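Local coordinates for nitrogenase iron-molybdenum cofactor biosynthesis protein NifB (Methanothermobacter thermautotrophicus, PDB 7JMA) that probably carries out the radical SAM-dependent carbide insertion that couples two [4Fe-4S] clusters into the [8Fe-9S-C] precursor of the nitrogenase M-cluster, at residues 33-39 against 89-95; 83-87 against 98-102; 113-119 against 135-141; 121-125 against 157-161; 127-131 against 183-189. All coordinates share one frame; numbering follows the deposited sequence.

Contact 1: residues 33-39 against 89-95; sequences PIAPRCN and PGDALAN
The amide of N95 meets the backbone of R37 with both its polar atoms. OD1 takes the R37 N-H at 2.9 Å, on a lone pair in the carbonyl plane, and ND2 donates to R37 O. With N95 CG beside its own backbone N (chi1 -62°) and chi2 at -89°, the amide is brought alongside R37, N95 CG lying 3.5 Å from A35 CA. P36 CD touches the same oxygen, N95 OD1, at 3.2 Å. R37 O has a second donor, D91 N, which comes from above the carbonyl plane. The R37 chain bends at chi3 (56°), and NE and NH2 both close on A94 O, which lies in the guanidinium plane. Replacing N95 by an alanine removes both amide bonds and would probably leave the R37 N-H without its mate and the 33-39 loop less firmly held. Closer to the strands, G90 N binds A35 O at 2.6 Å, and a side chain at G90 would run into P36 O and R37 O. A water joins N39 ND2 to D91 OD2, while N119 binds N39 OD1 and D91 OD1. D91 OD2 also accepts L93 N, an Asx turn. C38 opens the CX3CX2C motif of radical SAM enzymes, completed by C42 and C45, and 89-95 follows strand 83-86, where the family usually carries its GGE-type SAM-binding motif.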
# COMPACT_ATOMS: atom_id res chain seq x y z
N PRO A 33 6.38 -1.06 -13.89
CA PRO A 33 5.43 -2.16 -13.72
C PRO A 33 6.10 -3.53 -13.77
O PRO A 33 6.15 -4.17 -14.82
CB PRO A 33 4.48 -1.98 -14.91
CG PRO A 33 5.36 -1.43 -16.00
CD PRO A 33 6.44 -0.59 -15.29
N ILE A 34 6.61 -3.99 -12.63
CA ILE A 34 7.39 -5.21 -12.58
C ILE A 34 6.80 -6.23 -11.62
O ILE A 34 7.44 -7.26 -11.35
CB ILE A 34 8.85 -4.92 -12.19
CG1 ILE A 34 8.87 -4.28 -10.81
CG2 ILE A 34 9.51 -4.01 -13.23
CD1 ILE A 34 10.24 -4.05 -10.27
N ALA A 35 5.62 -5.97 -11.07
CA ALA A 35 5.08 -6.79 -9.97
C ALA A 35 3.68 -7.28 -10.36
O ALA A 35 2.67 -6.77 -9.86
CB ALA A 35 5.07 -6.00 -8.66
N PRO A 36 3.60 -8.27 -11.25
CA PRO A 36 2.27 -8.66 -11.76
C PRO A 36 1.40 -9.38 -10.74
O PRO A 36 0.18 -9.22 -10.74
CB PRO A 36 2.61 -9.58 -12.94
CG PRO A 36 3.93 -10.14 -12.61
CD PRO A 36 4.68 -8.99 -11.93
N ARG A 37 2.00 -10.21 -9.90
CA ARG A 37 1.23 -11.08 -9.04
C ARG A 37 0.66 -10.32 -7.87
O ARG A 37 1.38 -9.56 -7.20
CB ARG A 37 2.09 -12.23 -8.52
CG ARG A 37 1.29 -13.28 -7.77
CD ARG A 37 2.07 -14.57 -7.66
NE ARG A 37 3.37 -14.35 -7.02
CZ ARG A 37 4.19 -15.34 -6.66
NH1 ARG A 37 3.84 -16.60 -6.89
NH2 ARG A 37 5.35 -15.06 -6.09
N CYS A 38 -0.62 -10.55 -7.58
CA CYS A 38 -1.17 -10.05 -6.33
C CYS A 38 -1.52 -11.25 -5.47
O CYS A 38 -1.76 -12.35 -5.99
CB CYS A 38 -2.38 -9.12 -6.57
SG CYS A 38 -2.98 -8.27 -5.09
N ASN A 39 -1.50 -11.06 -4.15
CA ASN A 39 -1.73 -12.16 -3.21
C ASN A 39 -3.05 -12.05 -2.46
O ASN A 39 -3.31 -12.85 -1.55
CB ASN A 39 -0.56 -12.29 -2.23
CG ASN A 39 -0.15 -10.96 -1.63
OD1 ASN A 39 -0.81 -9.94 -1.85
ND2 ASN A 39 0.93 -10.98 -0.83
N PRO A 89 1.65 -4.06 -11.41
CA PRO A 89 0.19 -4.02 -11.39
C PRO A 89 -0.48 -4.83 -10.28
O PRO A 89 -1.66 -4.60 -9.99
CB PRO A 89 -0.19 -4.63 -12.75
CG PRO A 89 1.07 -4.66 -13.55
CD PRO A 89 2.19 -4.75 -12.59
N GLY A 90 0.25 -5.77 -9.70
CA GLY A 90 -0.20 -6.57 -8.57
C GLY A 90 0.32 -5.98 -7.27
O GLY A 90 0.30 -4.76 -7.08
N ASP A 91 0.78 -6.85 -6.38
CA ASP A 91 1.39 -6.37 -5.14
C ASP A 91 2.91 -6.44 -5.24
O ASP A 91 3.46 -7.51 -5.49
CB ASP A 91 0.97 -7.19 -3.92
CG ASP A 91 1.41 -6.50 -2.62
OD1 ASP A 91 0.72 -5.55 -2.22
OD2 ASP A 91 2.44 -6.89 -2.04
N ALA A 92 3.57 -5.34 -4.90
CA ALA A 92 5.02 -5.30 -5.04
C ALA A 92 5.71 -6.43 -4.28
O ALA A 92 6.68 -7.01 -4.77
CB ALA A 92 5.55 -3.95 -4.56
N LEU A 93 5.24 -6.75 -3.06
CA LEU A 93 5.96 -7.73 -2.24
C LEU A 93 5.80 -9.16 -2.72
O LEU A 93 6.58 -10.04 -2.31
CB LEU A 93 5.49 -7.65 -0.78
CG LEU A 93 5.78 -6.36 -0.02
CD1 LEU A 93 5.26 -6.47 1.41
CD2 LEU A 93 7.29 -6.05 -0.05
N ALA A 94 4.82 -9.43 -3.57
CA ALA A 94 4.52 -10.78 -4.02
C ALA A 94 5.31 -11.20 -5.25
O ALA A 94 4.99 -12.21 -5.88
CB ALA A 94 3.01 -10.88 -4.29
N ASN A 95 6.34 -10.43 -5.61
CA ASN A 95 7.06 -10.64 -6.85
C ASN A 95 8.55 -10.49 -6.60
O ASN A 95 8.99 -9.44 -6.13
CB ASN A 95 6.60 -9.65 -7.93
CG ASN A 95 5.14 -9.83 -8.28
OD1 ASN A 95 4.81 -10.61 -9.18
ND2 ASN A 95 4.27 -9.12 -7.57
O HOH W 1 1.81 -8.26 0.37

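Contact 2: residues 83-87 against 98-102; sequences VIGVA and TFEFF
V86, with more of its surface buried here than any other residue of the two segments, sends its methyls to different parts of segment 98-102 in helix 96-108. CG2, anti to the carbonyl carbon, lies 3.7 Å from F102 CE2 and touches CZ of that ring as well. The same methyl meets F101 CD2 at 4.0 Å, so one branch of a valine serves two phenylalanines. CG1, anti to the backbone N (chi1 171°), instead goes to T98, 3.8 Å from OG1; that hydroxyl has its polar partner in A92 O. F102 approaches obliquely to V86 and turns its ring edge to the strand, where CE1 stands 4.3 Å from I84 O. One face of the F102 ring is covered by F101 CD2, 4.0 Å above the plane and over the centre. Strand 83-86 and helix 96-108 are the first two elements of a beta-alpha-beta unit that strand 113-118 completes in the TIM-barrel-like radical SAM fold. Their short segments run almost antiparallel, at 163°, with the axes 10.0 Å apart. I84 is the third main residue: besides its O at the F102 edge, it brings CD1 to 4.5 Å from F101 CZ. Contacts from beyond the pair close the core, with F101 packing on A65, A68 and I69 of helix 65-76, and I34 lying on both V86 and F101. F102 also touches M116 of strand 113-118 and I135.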
# COMPACT_ATOMS: atom_id res chain seq x y z
N VAL A 83 12.39 10.21 -7.46
CA VAL A 83 11.78 9.08 -6.78
C VAL A 83 11.55 7.97 -7.80
O VAL A 83 11.08 8.23 -8.91
CB VAL A 83 10.44 9.47 -6.11
CG1 VAL A 83 9.87 8.29 -5.34
CG2 VAL A 83 10.61 10.68 -5.20
N ILE A 84 11.91 6.74 -7.43
CA ILE A 84 11.53 5.54 -8.19
C ILE A 84 10.69 4.64 -7.30
O ILE A 84 11.00 4.44 -6.12
CB ILE A 84 12.75 4.78 -8.74
CG1 ILE A 84 13.72 4.38 -7.62
CG2 ILE A 84 13.49 5.64 -9.76
CD1 ILE A 84 15.06 3.89 -8.13
N GLY A 85 9.62 4.08 -7.86
CA GLY A 85 8.71 3.29 -7.07
C GLY A 85 8.23 2.07 -7.82
O GLY A 85 8.26 2.02 -9.05
N VAL A 86 7.79 1.09 -7.05
CA VAL A 86 7.10 -0.09 -7.58
C VAL A 86 5.74 -0.13 -6.91
O VAL A 86 5.66 -0.15 -5.67
CB VAL A 86 7.87 -1.39 -7.29
CG1 VAL A 86 6.98 -2.61 -7.68
CG2 VAL A 86 9.21 -1.40 -8.03
N ALA A 87 4.68 -0.15 -7.70
CA ALA A 87 3.34 -0.13 -7.13
C ALA A 87 2.40 -1.15 -7.73
O ALA A 87 1.29 -1.33 -7.21
CB ALA A 87 2.71 1.26 -7.27
N THR A 98 10.54 -7.34 -7.93
CA THR A 98 10.62 -6.12 -7.12
C THR A 98 11.94 -6.01 -6.38
O THR A 98 12.59 -4.96 -6.40
CB THR A 98 9.47 -6.11 -6.12
OG1 THR A 98 8.23 -6.14 -6.84
CG2 THR A 98 9.54 -4.87 -5.24
N PHE A 99 12.35 -7.09 -5.71
CA PHE A 99 13.57 -7.05 -4.92
C PHE A 99 14.80 -7.07 -5.81
O PHE A 99 15.81 -6.45 -5.47
CB PHE A 99 13.57 -8.20 -3.92
CG PHE A 99 12.35 -8.23 -3.03
CD1 PHE A 99 12.35 -7.54 -1.82
CD2 PHE A 99 11.21 -8.90 -3.41
CE1 PHE A 99 11.23 -7.54 -1.01
CE2 PHE A 99 10.09 -8.91 -2.61
CZ PHE A 99 10.09 -8.23 -1.42
N GLU A 100 14.75 -7.76 -6.95
CA GLU A 100 15.87 -7.70 -7.89
C GLU A 100 16.06 -6.28 -8.40
O GLU A 100 17.19 -5.80 -8.52
CB GLU A 100 15.64 -8.67 -9.06
N PHE A 101 14.95 -5.59 -8.69
CA PHE A 101 15.03 -4.22 -9.19
C PHE A 101 15.62 -3.28 -8.14
O PHE A 101 16.50 -2.47 -8.44
CB PHE A 101 13.64 -3.74 -9.61
CG PHE A 101 13.57 -2.28 -9.94
CD1 PHE A 101 14.04 -1.80 -11.16
CD2 PHE A 101 13.06 -1.37 -9.02
CE1 PHE A 101 14.00 -0.44 -11.46
CE2 PHE A 101 13.00 -0.01 -9.31
CZ PHE A 101 13.48 0.45 -10.53
N PHE A 102 15.12 -3.35 -6.90
CA PHE A 102 15.67 -2.43 -5.90
C PHE A 102 17.12 -2.77 -5.55
O PHE A 102 17.88 -1.87 -5.17
CB PHE A 102 14.79 -2.40 -4.65
CG PHE A 102 13.55 -1.56 -4.83
CD1 PHE A 102 13.66 -0.22 -5.16
CD2 PHE A 102 12.29 -2.13 -4.70
CE1 PHE A 102 12.53 0.55 -5.35
CE2 PHE A 102 11.16 -1.36 -4.88
CZ PHE A 102 11.27 -0.02 -5.21

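Contact 3: residues 113-119 against 135-141; sequences LKCMSTN and INTVTVT
M116 and V138 sit side by side on one face of two neighbouring parallel strands, 113-118 and 137-141, in the six-stranded parallel sheet of the radical SAM partial barrel; helix 123-132 makes the crossover between them. This face, shared with T118 and V140, is the buried, apolar one, tightly packed against helices. M116 CG meets V138 CG2 at 4.0 Å, and V138 CG1 crosses to T118 CG2 at 3.7 Å. M116 CG lies between its backbone N and carbonyl carbon (chi1 69°), and a bend at chi3 carries CE to I135 CD1. Helices 96-108 and 123-132 cover the group through F102 and L130. Backbone bonds join the strands in parallel register, the shorter ones from T139 N to M116 O and from T118 N to T139 O. At the start of the pair N136 bonds K114 twice, through its side chain and its backbone: OD1 accepts K114 N at 2.8 Å, on a lone pair and nearly straight (169°), and its own N donates to K114 O. A leucine in place of N136 would probably leave K114 N without its acceptor and the entry to the strand pair less fixed. The other face is more open and partly exposed, with C115, S117, T137 and T139, small side chains. C115 binds a [4Fe-4S] cluster in another structure of this protein. S117 OG comes 3.6 Å from T139 CB, and one water lies 2.8 Å from T139 OG1 while giving a weak bond to M116 O.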
# COMPACT_ATOMS: atom_id res chain seq x y z
N LEU A 113 15.07 8.74 -4.08
CA LEU A 113 14.15 8.18 -3.10
C LEU A 113 13.52 6.93 -3.69
O LEU A 113 13.15 6.90 -4.86
CB LEU A 113 13.03 9.17 -2.76
CG LEU A 113 13.29 10.66 -2.46
CD1 LEU A 113 12.17 11.24 -1.58
CD2 LEU A 113 14.66 10.90 -1.82
N LYS A 114 13.41 5.89 -2.88
CA LYS A 114 12.82 4.63 -3.32
C LYS A 114 11.55 4.37 -2.54
O LYS A 114 11.54 4.50 -1.31
CB LYS A 114 13.83 3.49 -3.16
CG LYS A 114 14.97 3.56 -4.18
CD LYS A 114 16.21 2.86 -3.69
CE LYS A 114 17.46 3.34 -4.40
NZ LYS A 114 17.58 4.82 -4.43
N CYS A 115 10.47 4.02 -3.24
CA CYS A 115 9.21 3.81 -2.55
C CYS A 115 8.49 2.61 -3.15
O CYS A 115 8.81 2.13 -4.23
CB CYS A 115 8.31 5.04 -2.62
SG CYS A 115 7.81 5.49 -4.27
N MET A 116 7.50 2.12 -2.41
CA MET A 116 6.66 1.07 -2.95
C MET A 116 5.32 1.09 -2.23
O MET A 116 5.19 1.64 -1.13
CB MET A 116 7.35 -0.30 -2.81
CG MET A 116 7.49 -0.81 -1.42
SD MET A 116 7.70 -2.62 -1.50
CE MET A 116 9.33 -2.73 -2.23
N SER A 117 4.33 0.50 -2.88
CA SER A 117 3.01 0.36 -2.29
C SER A 117 2.72 -1.13 -2.15
O SER A 117 3.19 -1.93 -2.96
CB SER A 117 1.92 1.04 -3.13
OG SER A 117 2.25 2.40 -3.37
N THR A 118 1.98 -1.48 -1.10
CA THR A 118 1.66 -2.88 -0.86
C THR A 118 0.37 -2.96 -0.05
O THR A 118 0.01 -2.02 0.66
CB THR A 118 2.82 -3.57 -0.13
OG1 THR A 118 2.46 -4.91 0.16
CG2 THR A 118 3.11 -2.85 1.21
N ASN A 119 -0.32 -4.11 -0.15
CA ASN A 119 -1.37 -4.36 0.82
C ASN A 119 -0.81 -4.74 2.20
O ASN A 119 -1.59 -4.83 3.16
CB ASN A 119 -2.32 -5.44 0.27
CG ASN A 119 -1.61 -6.73 -0.08
OD1 ASN A 119 -0.83 -7.25 0.73
ND2 ASN A 119 -1.92 -7.30 -1.26
N ILE A 135 14.72 1.11 0.65
CA ILE A 135 13.39 1.66 0.53
C ILE A 135 13.20 2.74 1.58
O ILE A 135 13.51 2.53 2.77
CB ILE A 135 12.33 0.56 0.68
CG1 ILE A 135 12.50 -0.48 -0.43
CG2 ILE A 135 10.93 1.18 0.53
CD1 ILE A 135 12.40 0.11 -1.77
N ASN A 136 12.73 3.91 1.15
CA ASN A 136 12.56 5.04 2.07
C ASN A 136 11.13 5.22 2.53
O ASN A 136 10.91 5.68 3.65
CB ASN A 136 13.00 6.33 1.39
CG ASN A 136 14.40 6.26 0.87
OD1 ASN A 136 14.61 6.27 -0.33
ND2 ASN A 136 15.37 6.21 1.79
N THR A 137 10.16 4.90 1.68
CA THR A 137 8.75 5.12 1.97
C THR A 137 7.95 3.93 1.46
O THR A 137 8.22 3.43 0.37
CB THR A 137 8.25 6.40 1.30
OG1 THR A 137 9.09 7.51 1.69
CG2 THR A 137 6.80 6.69 1.68
N VAL A 138 6.99 3.48 2.25
CA VAL A 138 6.07 2.43 1.84
C VAL A 138 4.66 2.91 2.09
O VAL A 138 4.37 3.46 3.17
CB VAL A 138 6.32 1.10 2.58
CG1 VAL A 138 5.23 0.07 2.21
CG2 VAL A 138 7.71 0.56 2.29
N THR A 139 3.80 2.73 1.10
CA THR A 139 2.38 3.03 1.22
C THR A 139 1.64 1.71 1.41
O THR A 139 1.77 0.80 0.59
CB THR A 139 1.88 3.77 -0.02
OG1 THR A 139 2.62 4.99 -0.17
CG2 THR A 139 0.40 4.10 0.11
N VAL A 140 0.91 1.60 2.52
CA VAL A 140 0.18 0.38 2.88
C VAL A 140 -1.31 0.68 2.77
O VAL A 140 -1.78 1.70 3.29
CB VAL A 140 0.53 -0.08 4.31
CG1 VAL A 140 -0.20 -1.40 4.62
CG2 VAL A 140 2.05 -0.24 4.48
N THR A 141 -2.06 -0.17 2.08
CA THR A 141 -3.49 0.07 1.91
C THR A 141 -4.22 -0.65 3.03
O THR A 141 -4.19 -1.89 3.11
CB THR A 141 -3.95 -0.40 0.53
OG1 THR A 141 -3.30 0.43 -0.45
CG2 THR A 141 -5.46 -0.22 0.40
O HOH W 2 5.13 4.97 -1.30

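Contact 4: residues 121-125 against 157-161; sequences LLLPD and VVYKD
Y159 OH donates to D125 OD2 at 2.9 Å, using the syn lone pair of that oxygen. Carboxylate and ring meet nearly coplanar, 22° apart, with OD2 at the ring edge and also 3.4 Å from Y159 CE2. L122 CD2 touches the same edge, 4.0 Å from CE2, the two side chains sliding past each other in opposite directions. L121 comes in obliquely: its CG is 3.9 Å from Y159 CD2, and its CD2 reaches V157 CG1 at 3.7 Å and V158 O. L121 CG and Y159 CG each stand anti to their backbone N (chi1 -178° and -177°), which turns both groups into the gap between the segments. K160 CG covers one face of the phenol ring from within 157-161, and its NZ makes a long salt bridge with D125 OD1. A further layer positions these groups. N119 OD1 accepts L121 N, N176 ND2 of helix 166-186 donates to L121 O, and V172 and L173 of that helix pack on L121. V158 bonds N39 through the backbone. The contact thus ties the first turn of helix 123-132 to strand 154-159 of the small antiparallel sheet. D125 is likely to stay negatively charged beside a phenol donor, a lysine and the helix start. Its bond holds the phenol end in place, while the turn of the ring is more probably set by the packing of K160 CG, L122 CD2 and L121.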
# COMPACT_ATOMS: atom_id res chain seq x y z
N LEU A 121 0.43 -7.64 3.27
CA LEU A 121 0.32 -9.02 3.72
C LEU A 121 1.69 -9.64 3.99
O LEU A 121 1.87 -10.36 4.97
CB LEU A 121 -0.43 -9.87 2.68
CG LEU A 121 -0.62 -11.32 3.09
CD1 LEU A 121 -1.52 -11.50 4.33
CD2 LEU A 121 -1.23 -12.09 1.90
N LEU A 122 2.68 -9.35 3.14
CA LEU A 122 4.01 -9.94 3.26
C LEU A 122 4.98 -9.05 4.02
O LEU A 122 6.18 -9.35 4.05
CB LEU A 122 4.59 -10.23 1.87
CG LEU A 122 3.84 -11.37 1.18
CD1 LEU A 122 4.23 -11.45 -0.28
CD2 LEU A 122 4.14 -12.67 1.91
N LEU A 123 4.50 -7.95 4.60
CA LEU A 123 5.41 -7.03 5.29
C LEU A 123 6.15 -7.66 6.46
O LEU A 123 7.36 -7.40 6.59
CB LEU A 123 4.66 -5.79 5.77
CG LEU A 123 4.60 -4.68 4.73
CD1 LEU A 123 3.80 -3.51 5.28
CD2 LEU A 123 6.01 -4.25 4.32
N PRO A 124 5.52 -8.44 7.34
CA PRO A 124 6.32 -9.04 8.42
C PRO A 124 7.47 -9.87 7.89
O PRO A 124 8.57 -9.83 8.46
CB PRO A 124 5.29 -9.89 9.18
CG PRO A 124 4.00 -9.17 8.94
CD PRO A 124 4.09 -8.75 7.49
N ASP A 125 7.27 -10.59 6.79
CA ASP A 125 8.33 -11.43 6.25
C ASP A 125 9.36 -10.66 5.44
O ASP A 125 10.48 -11.14 5.27
CB ASP A 125 7.72 -12.54 5.40
CG ASP A 125 6.62 -13.29 6.12
OD1 ASP A 125 6.92 -13.91 7.17
OD2 ASP A 125 5.46 -13.27 5.65
N VAL A 157 -7.43 -14.41 0.52
CA VAL A 157 -6.04 -14.04 0.72
C VAL A 157 -5.20 -15.29 0.55
O VAL A 157 -5.61 -16.38 0.97
CB VAL A 157 -5.88 -13.41 2.12
CG1 VAL A 157 -4.49 -13.57 2.65
CG2 VAL A 157 -6.34 -11.94 2.09
N VAL A 158 -4.07 -15.15 -0.13
CA VAL A 158 -3.15 -16.27 -0.35
C VAL A 158 -1.89 -15.96 0.43
O VAL A 158 -1.20 -14.98 0.15
CB VAL A 158 -2.83 -16.47 -1.84
CG1 VAL A 158 -1.94 -17.70 -2.02
CG2 VAL A 158 -4.14 -16.62 -2.61
N TYR A 159 -1.60 -16.79 1.43
CA TYR A 159 -0.48 -16.53 2.33
C TYR A 159 0.19 -17.86 2.65
O TYR A 159 -0.48 -18.79 3.11
CB TYR A 159 -0.96 -15.83 3.61
CG TYR A 159 0.17 -15.46 4.55
CD1 TYR A 159 0.19 -15.94 5.86
CD2 TYR A 159 1.21 -14.66 4.13
CE1 TYR A 159 1.23 -15.62 6.72
CE2 TYR A 159 2.26 -14.32 4.99
CZ TYR A 159 2.26 -14.82 6.29
OH TYR A 159 3.30 -14.50 7.14
N LYS A 160 1.49 -17.94 2.39
CA LYS A 160 2.24 -19.18 2.55
C LYS A 160 1.51 -20.34 1.87
O LYS A 160 1.34 -21.42 2.44
CB LYS A 160 2.52 -19.44 4.02
CG LYS A 160 3.11 -18.21 4.70
CD LYS A 160 4.17 -18.57 5.71
CE LYS A 160 5.00 -17.35 6.13
NZ LYS A 160 5.63 -17.63 7.45
N ASP A 161 1.04 -20.08 0.65
CA ASP A 161 0.41 -21.10 -0.20
C ASP A 161 -0.81 -21.75 0.47
O ASP A 161 -1.14 -22.90 0.19
CB ASP A 161 1.42 -22.16 -0.63
CG ASP A 161 2.52 -21.58 -1.50
OD1 ASP A 161 2.20 -20.75 -2.38
OD2 ASP A 161 3.70 -21.94 -1.30

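Contact 5: residues 127-131 against 183-189; sequences ADELA and KLAERGI
D128 OD2 is gripped by two nitrogens of R187, NH2 at 2.6 Å and NE at 2.7 Å, both reaching it from the same face of the carboxylate plane. This salt bridge joins helix 123-132 to the end of helix 166-186, the neighbouring helices that precede strands 137-141 and 190-197 in the barrel-like radical SAM fold. Carboxylate and guanidinium planes stand 61° apart, and NH2 comes in on the syn side, tilted out of the carboxylate plane. The R187 chain is extended from CG to NE, which carries the guanidinium across to D128. Its third nitrogen, NH1, turns back to the end of helix 166-186, giving hydrogens to K183 O at 2.7 Å and to E186 OE1 on an anti lone pair; gripped from both segments, the guanidinium is probably kept from turning. K183 NZ goes elsewhere, to P124 O. Beneath the charges the interface is apolar and close. A127 CB lies 3.7 Å from K183 CB and also meets L184 CD2, which lies 4.0 Å from L130 CD1, the two leucines crossing at a slant. L184 and I189 go on to touch V138 of strand 137-141. Helix 166-186 ends in a Schellman motif, with G188 at positive phi, and the chain then sends I189 back to the partner helix, where its CD1 lies 3.9 Å from A131 N.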
# COMPACT_ATOMS: atom_id res chain seq x y z
N ALA A 127 9.95 -7.01 5.75
CA ALA A 127 10.30 -5.68 6.25
C ALA A 127 11.81 -5.51 6.39
O ALA A 127 12.36 -4.48 5.98
CB ALA A 127 9.59 -5.40 7.57
N ASP A 128 12.50 -6.51 6.93
CA ASP A 128 13.95 -6.42 7.07
C ASP A 128 14.62 -6.22 5.72
O ASP A 128 15.53 -5.39 5.58
CB ASP A 128 14.49 -7.68 7.74
CG ASP A 128 14.25 -7.70 9.22
OD1 ASP A 128 13.80 -8.75 9.74
OD2 ASP A 128 14.51 -6.67 9.87
N GLU A 129 14.19 -6.98 4.71
CA GLU A 129 14.81 -6.89 3.40
C GLU A 129 14.59 -5.52 2.78
O GLU A 129 15.50 -4.95 2.15
CB GLU A 129 14.24 -7.99 2.51
CG GLU A 129 14.90 -8.09 1.16
CD GLU A 129 14.44 -9.32 0.41
OE1 GLU A 129 15.01 -9.60 -0.67
OE2 GLU A 129 13.51 -10.01 0.89
N LEU A 130 13.38 -4.98 2.91
CA LEU A 130 13.07 -3.65 2.39
C LEU A 130 14.03 -2.62 2.93
O LEU A 130 14.56 -1.80 2.17
CB LEU A 130 11.63 -3.27 2.76
CG LEU A 130 10.58 -4.10 2.04
CD1 LEU A 130 9.22 -3.51 2.33
CD2 LEU A 130 10.91 -4.09 0.56
N ALA A 131 14.25 -2.64 4.24
CA ALA A 131 15.19 -1.71 4.87
C ALA A 131 16.59 -1.87 4.29
O ALA A 131 17.26 -0.88 3.99
CB ALA A 131 15.20 -1.93 6.38
N LYS A 183 6.86 -2.79 11.92
CA LYS A 183 8.20 -3.25 11.54
C LYS A 183 8.89 -2.28 10.60
O LYS A 183 10.11 -2.09 10.69
CB LYS A 183 8.11 -4.64 10.90
CG LYS A 183 7.88 -5.75 11.93
CD LYS A 183 7.93 -7.14 11.30
CE LYS A 183 9.36 -7.62 11.12
NZ LYS A 183 9.49 -9.08 11.37
N LEU A 184 8.15 -1.71 9.64
CA LEU A 184 8.73 -0.68 8.78
C LEU A 184 9.10 0.55 9.60
O LEU A 184 10.21 1.07 9.48
CB LEU A 184 7.74 -0.26 7.70
CG LEU A 184 7.43 -1.34 6.66
CD1 LEU A 184 6.41 -0.74 5.71
CD2 LEU A 184 8.70 -1.76 5.93
N ALA A 185 8.14 1.05 10.38
CA ALA A 185 8.36 2.30 11.10
C ALA A 185 9.57 2.23 12.02
O ALA A 185 10.29 3.23 12.17
CB ALA A 185 7.10 2.67 11.89
N GLU A 186 9.78 1.09 12.70
CA GLU A 186 10.89 1.00 13.64
C GLU A 186 12.23 0.97 12.93
O GLU A 186 13.27 1.24 13.55
CB GLU A 186 10.71 -0.20 14.56
CG GLU A 186 10.89 -1.54 13.90
CD GLU A 186 10.39 -2.68 14.78
OE1 GLU A 186 10.60 -3.86 14.42
OE2 GLU A 186 9.77 -2.40 15.84
N ARG A 187 12.23 0.67 11.63
CA ARG A 187 13.43 0.68 10.80
C ARG A 187 13.64 2.01 10.08
O ARG A 187 14.58 2.12 9.29
CB ARG A 187 13.37 -0.47 9.79
CG ARG A 187 13.64 -1.82 10.42
CD ARG A 187 13.00 -2.98 9.67
NE ARG A 187 13.30 -4.25 10.33
CZ ARG A 187 12.61 -4.75 11.35
NH1 ARG A 187 11.55 -4.11 11.83
NH2 ARG A 187 12.97 -5.92 11.88
N GLY A 188 12.83 3.03 10.36
CA GLY A 188 13.03 4.33 9.78
C GLY A 188 12.31 4.55 8.47
O GLY A 188 12.38 5.66 7.93
N ILE A 189 11.60 3.55 7.95
CA ILE A 189 10.90 3.71 6.69
C ILE A 189 9.62 4.50 6.94
O ILE A 189 8.88 4.19 7.87
CB ILE A 189 10.59 2.34 6.07
CG1 ILE A 189 11.90 1.67 5.66
CG2 ILE A 189 9.58 2.52 4.96
CD1 ILE A 189 11.78 0.18 5.35

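How the contacts relate
Contacts 2 and 3 share one parallel sheet, their centres 9 Å apart, and are joined where I84 N bonds L113 O at 2.9 Å and F102 packs on C115. Contact 1 lies at the C-terminal ends of these strands: A92 O accepts T98 OG1 of contact 2, and D91 OD1 takes N119 N of contact 3 at 2.7 Å. Contacts 4 and 5 use successive parts of helix 123-132, linked by P124 O to K183 NZ at 3.1 Å, while V138 of contact 3 packs on L184 of contact 5. The cluster cysteines C38 and C115 belong to contacts 1 and 3, although neither [4Fe-4S] cluster is bound in this apo model.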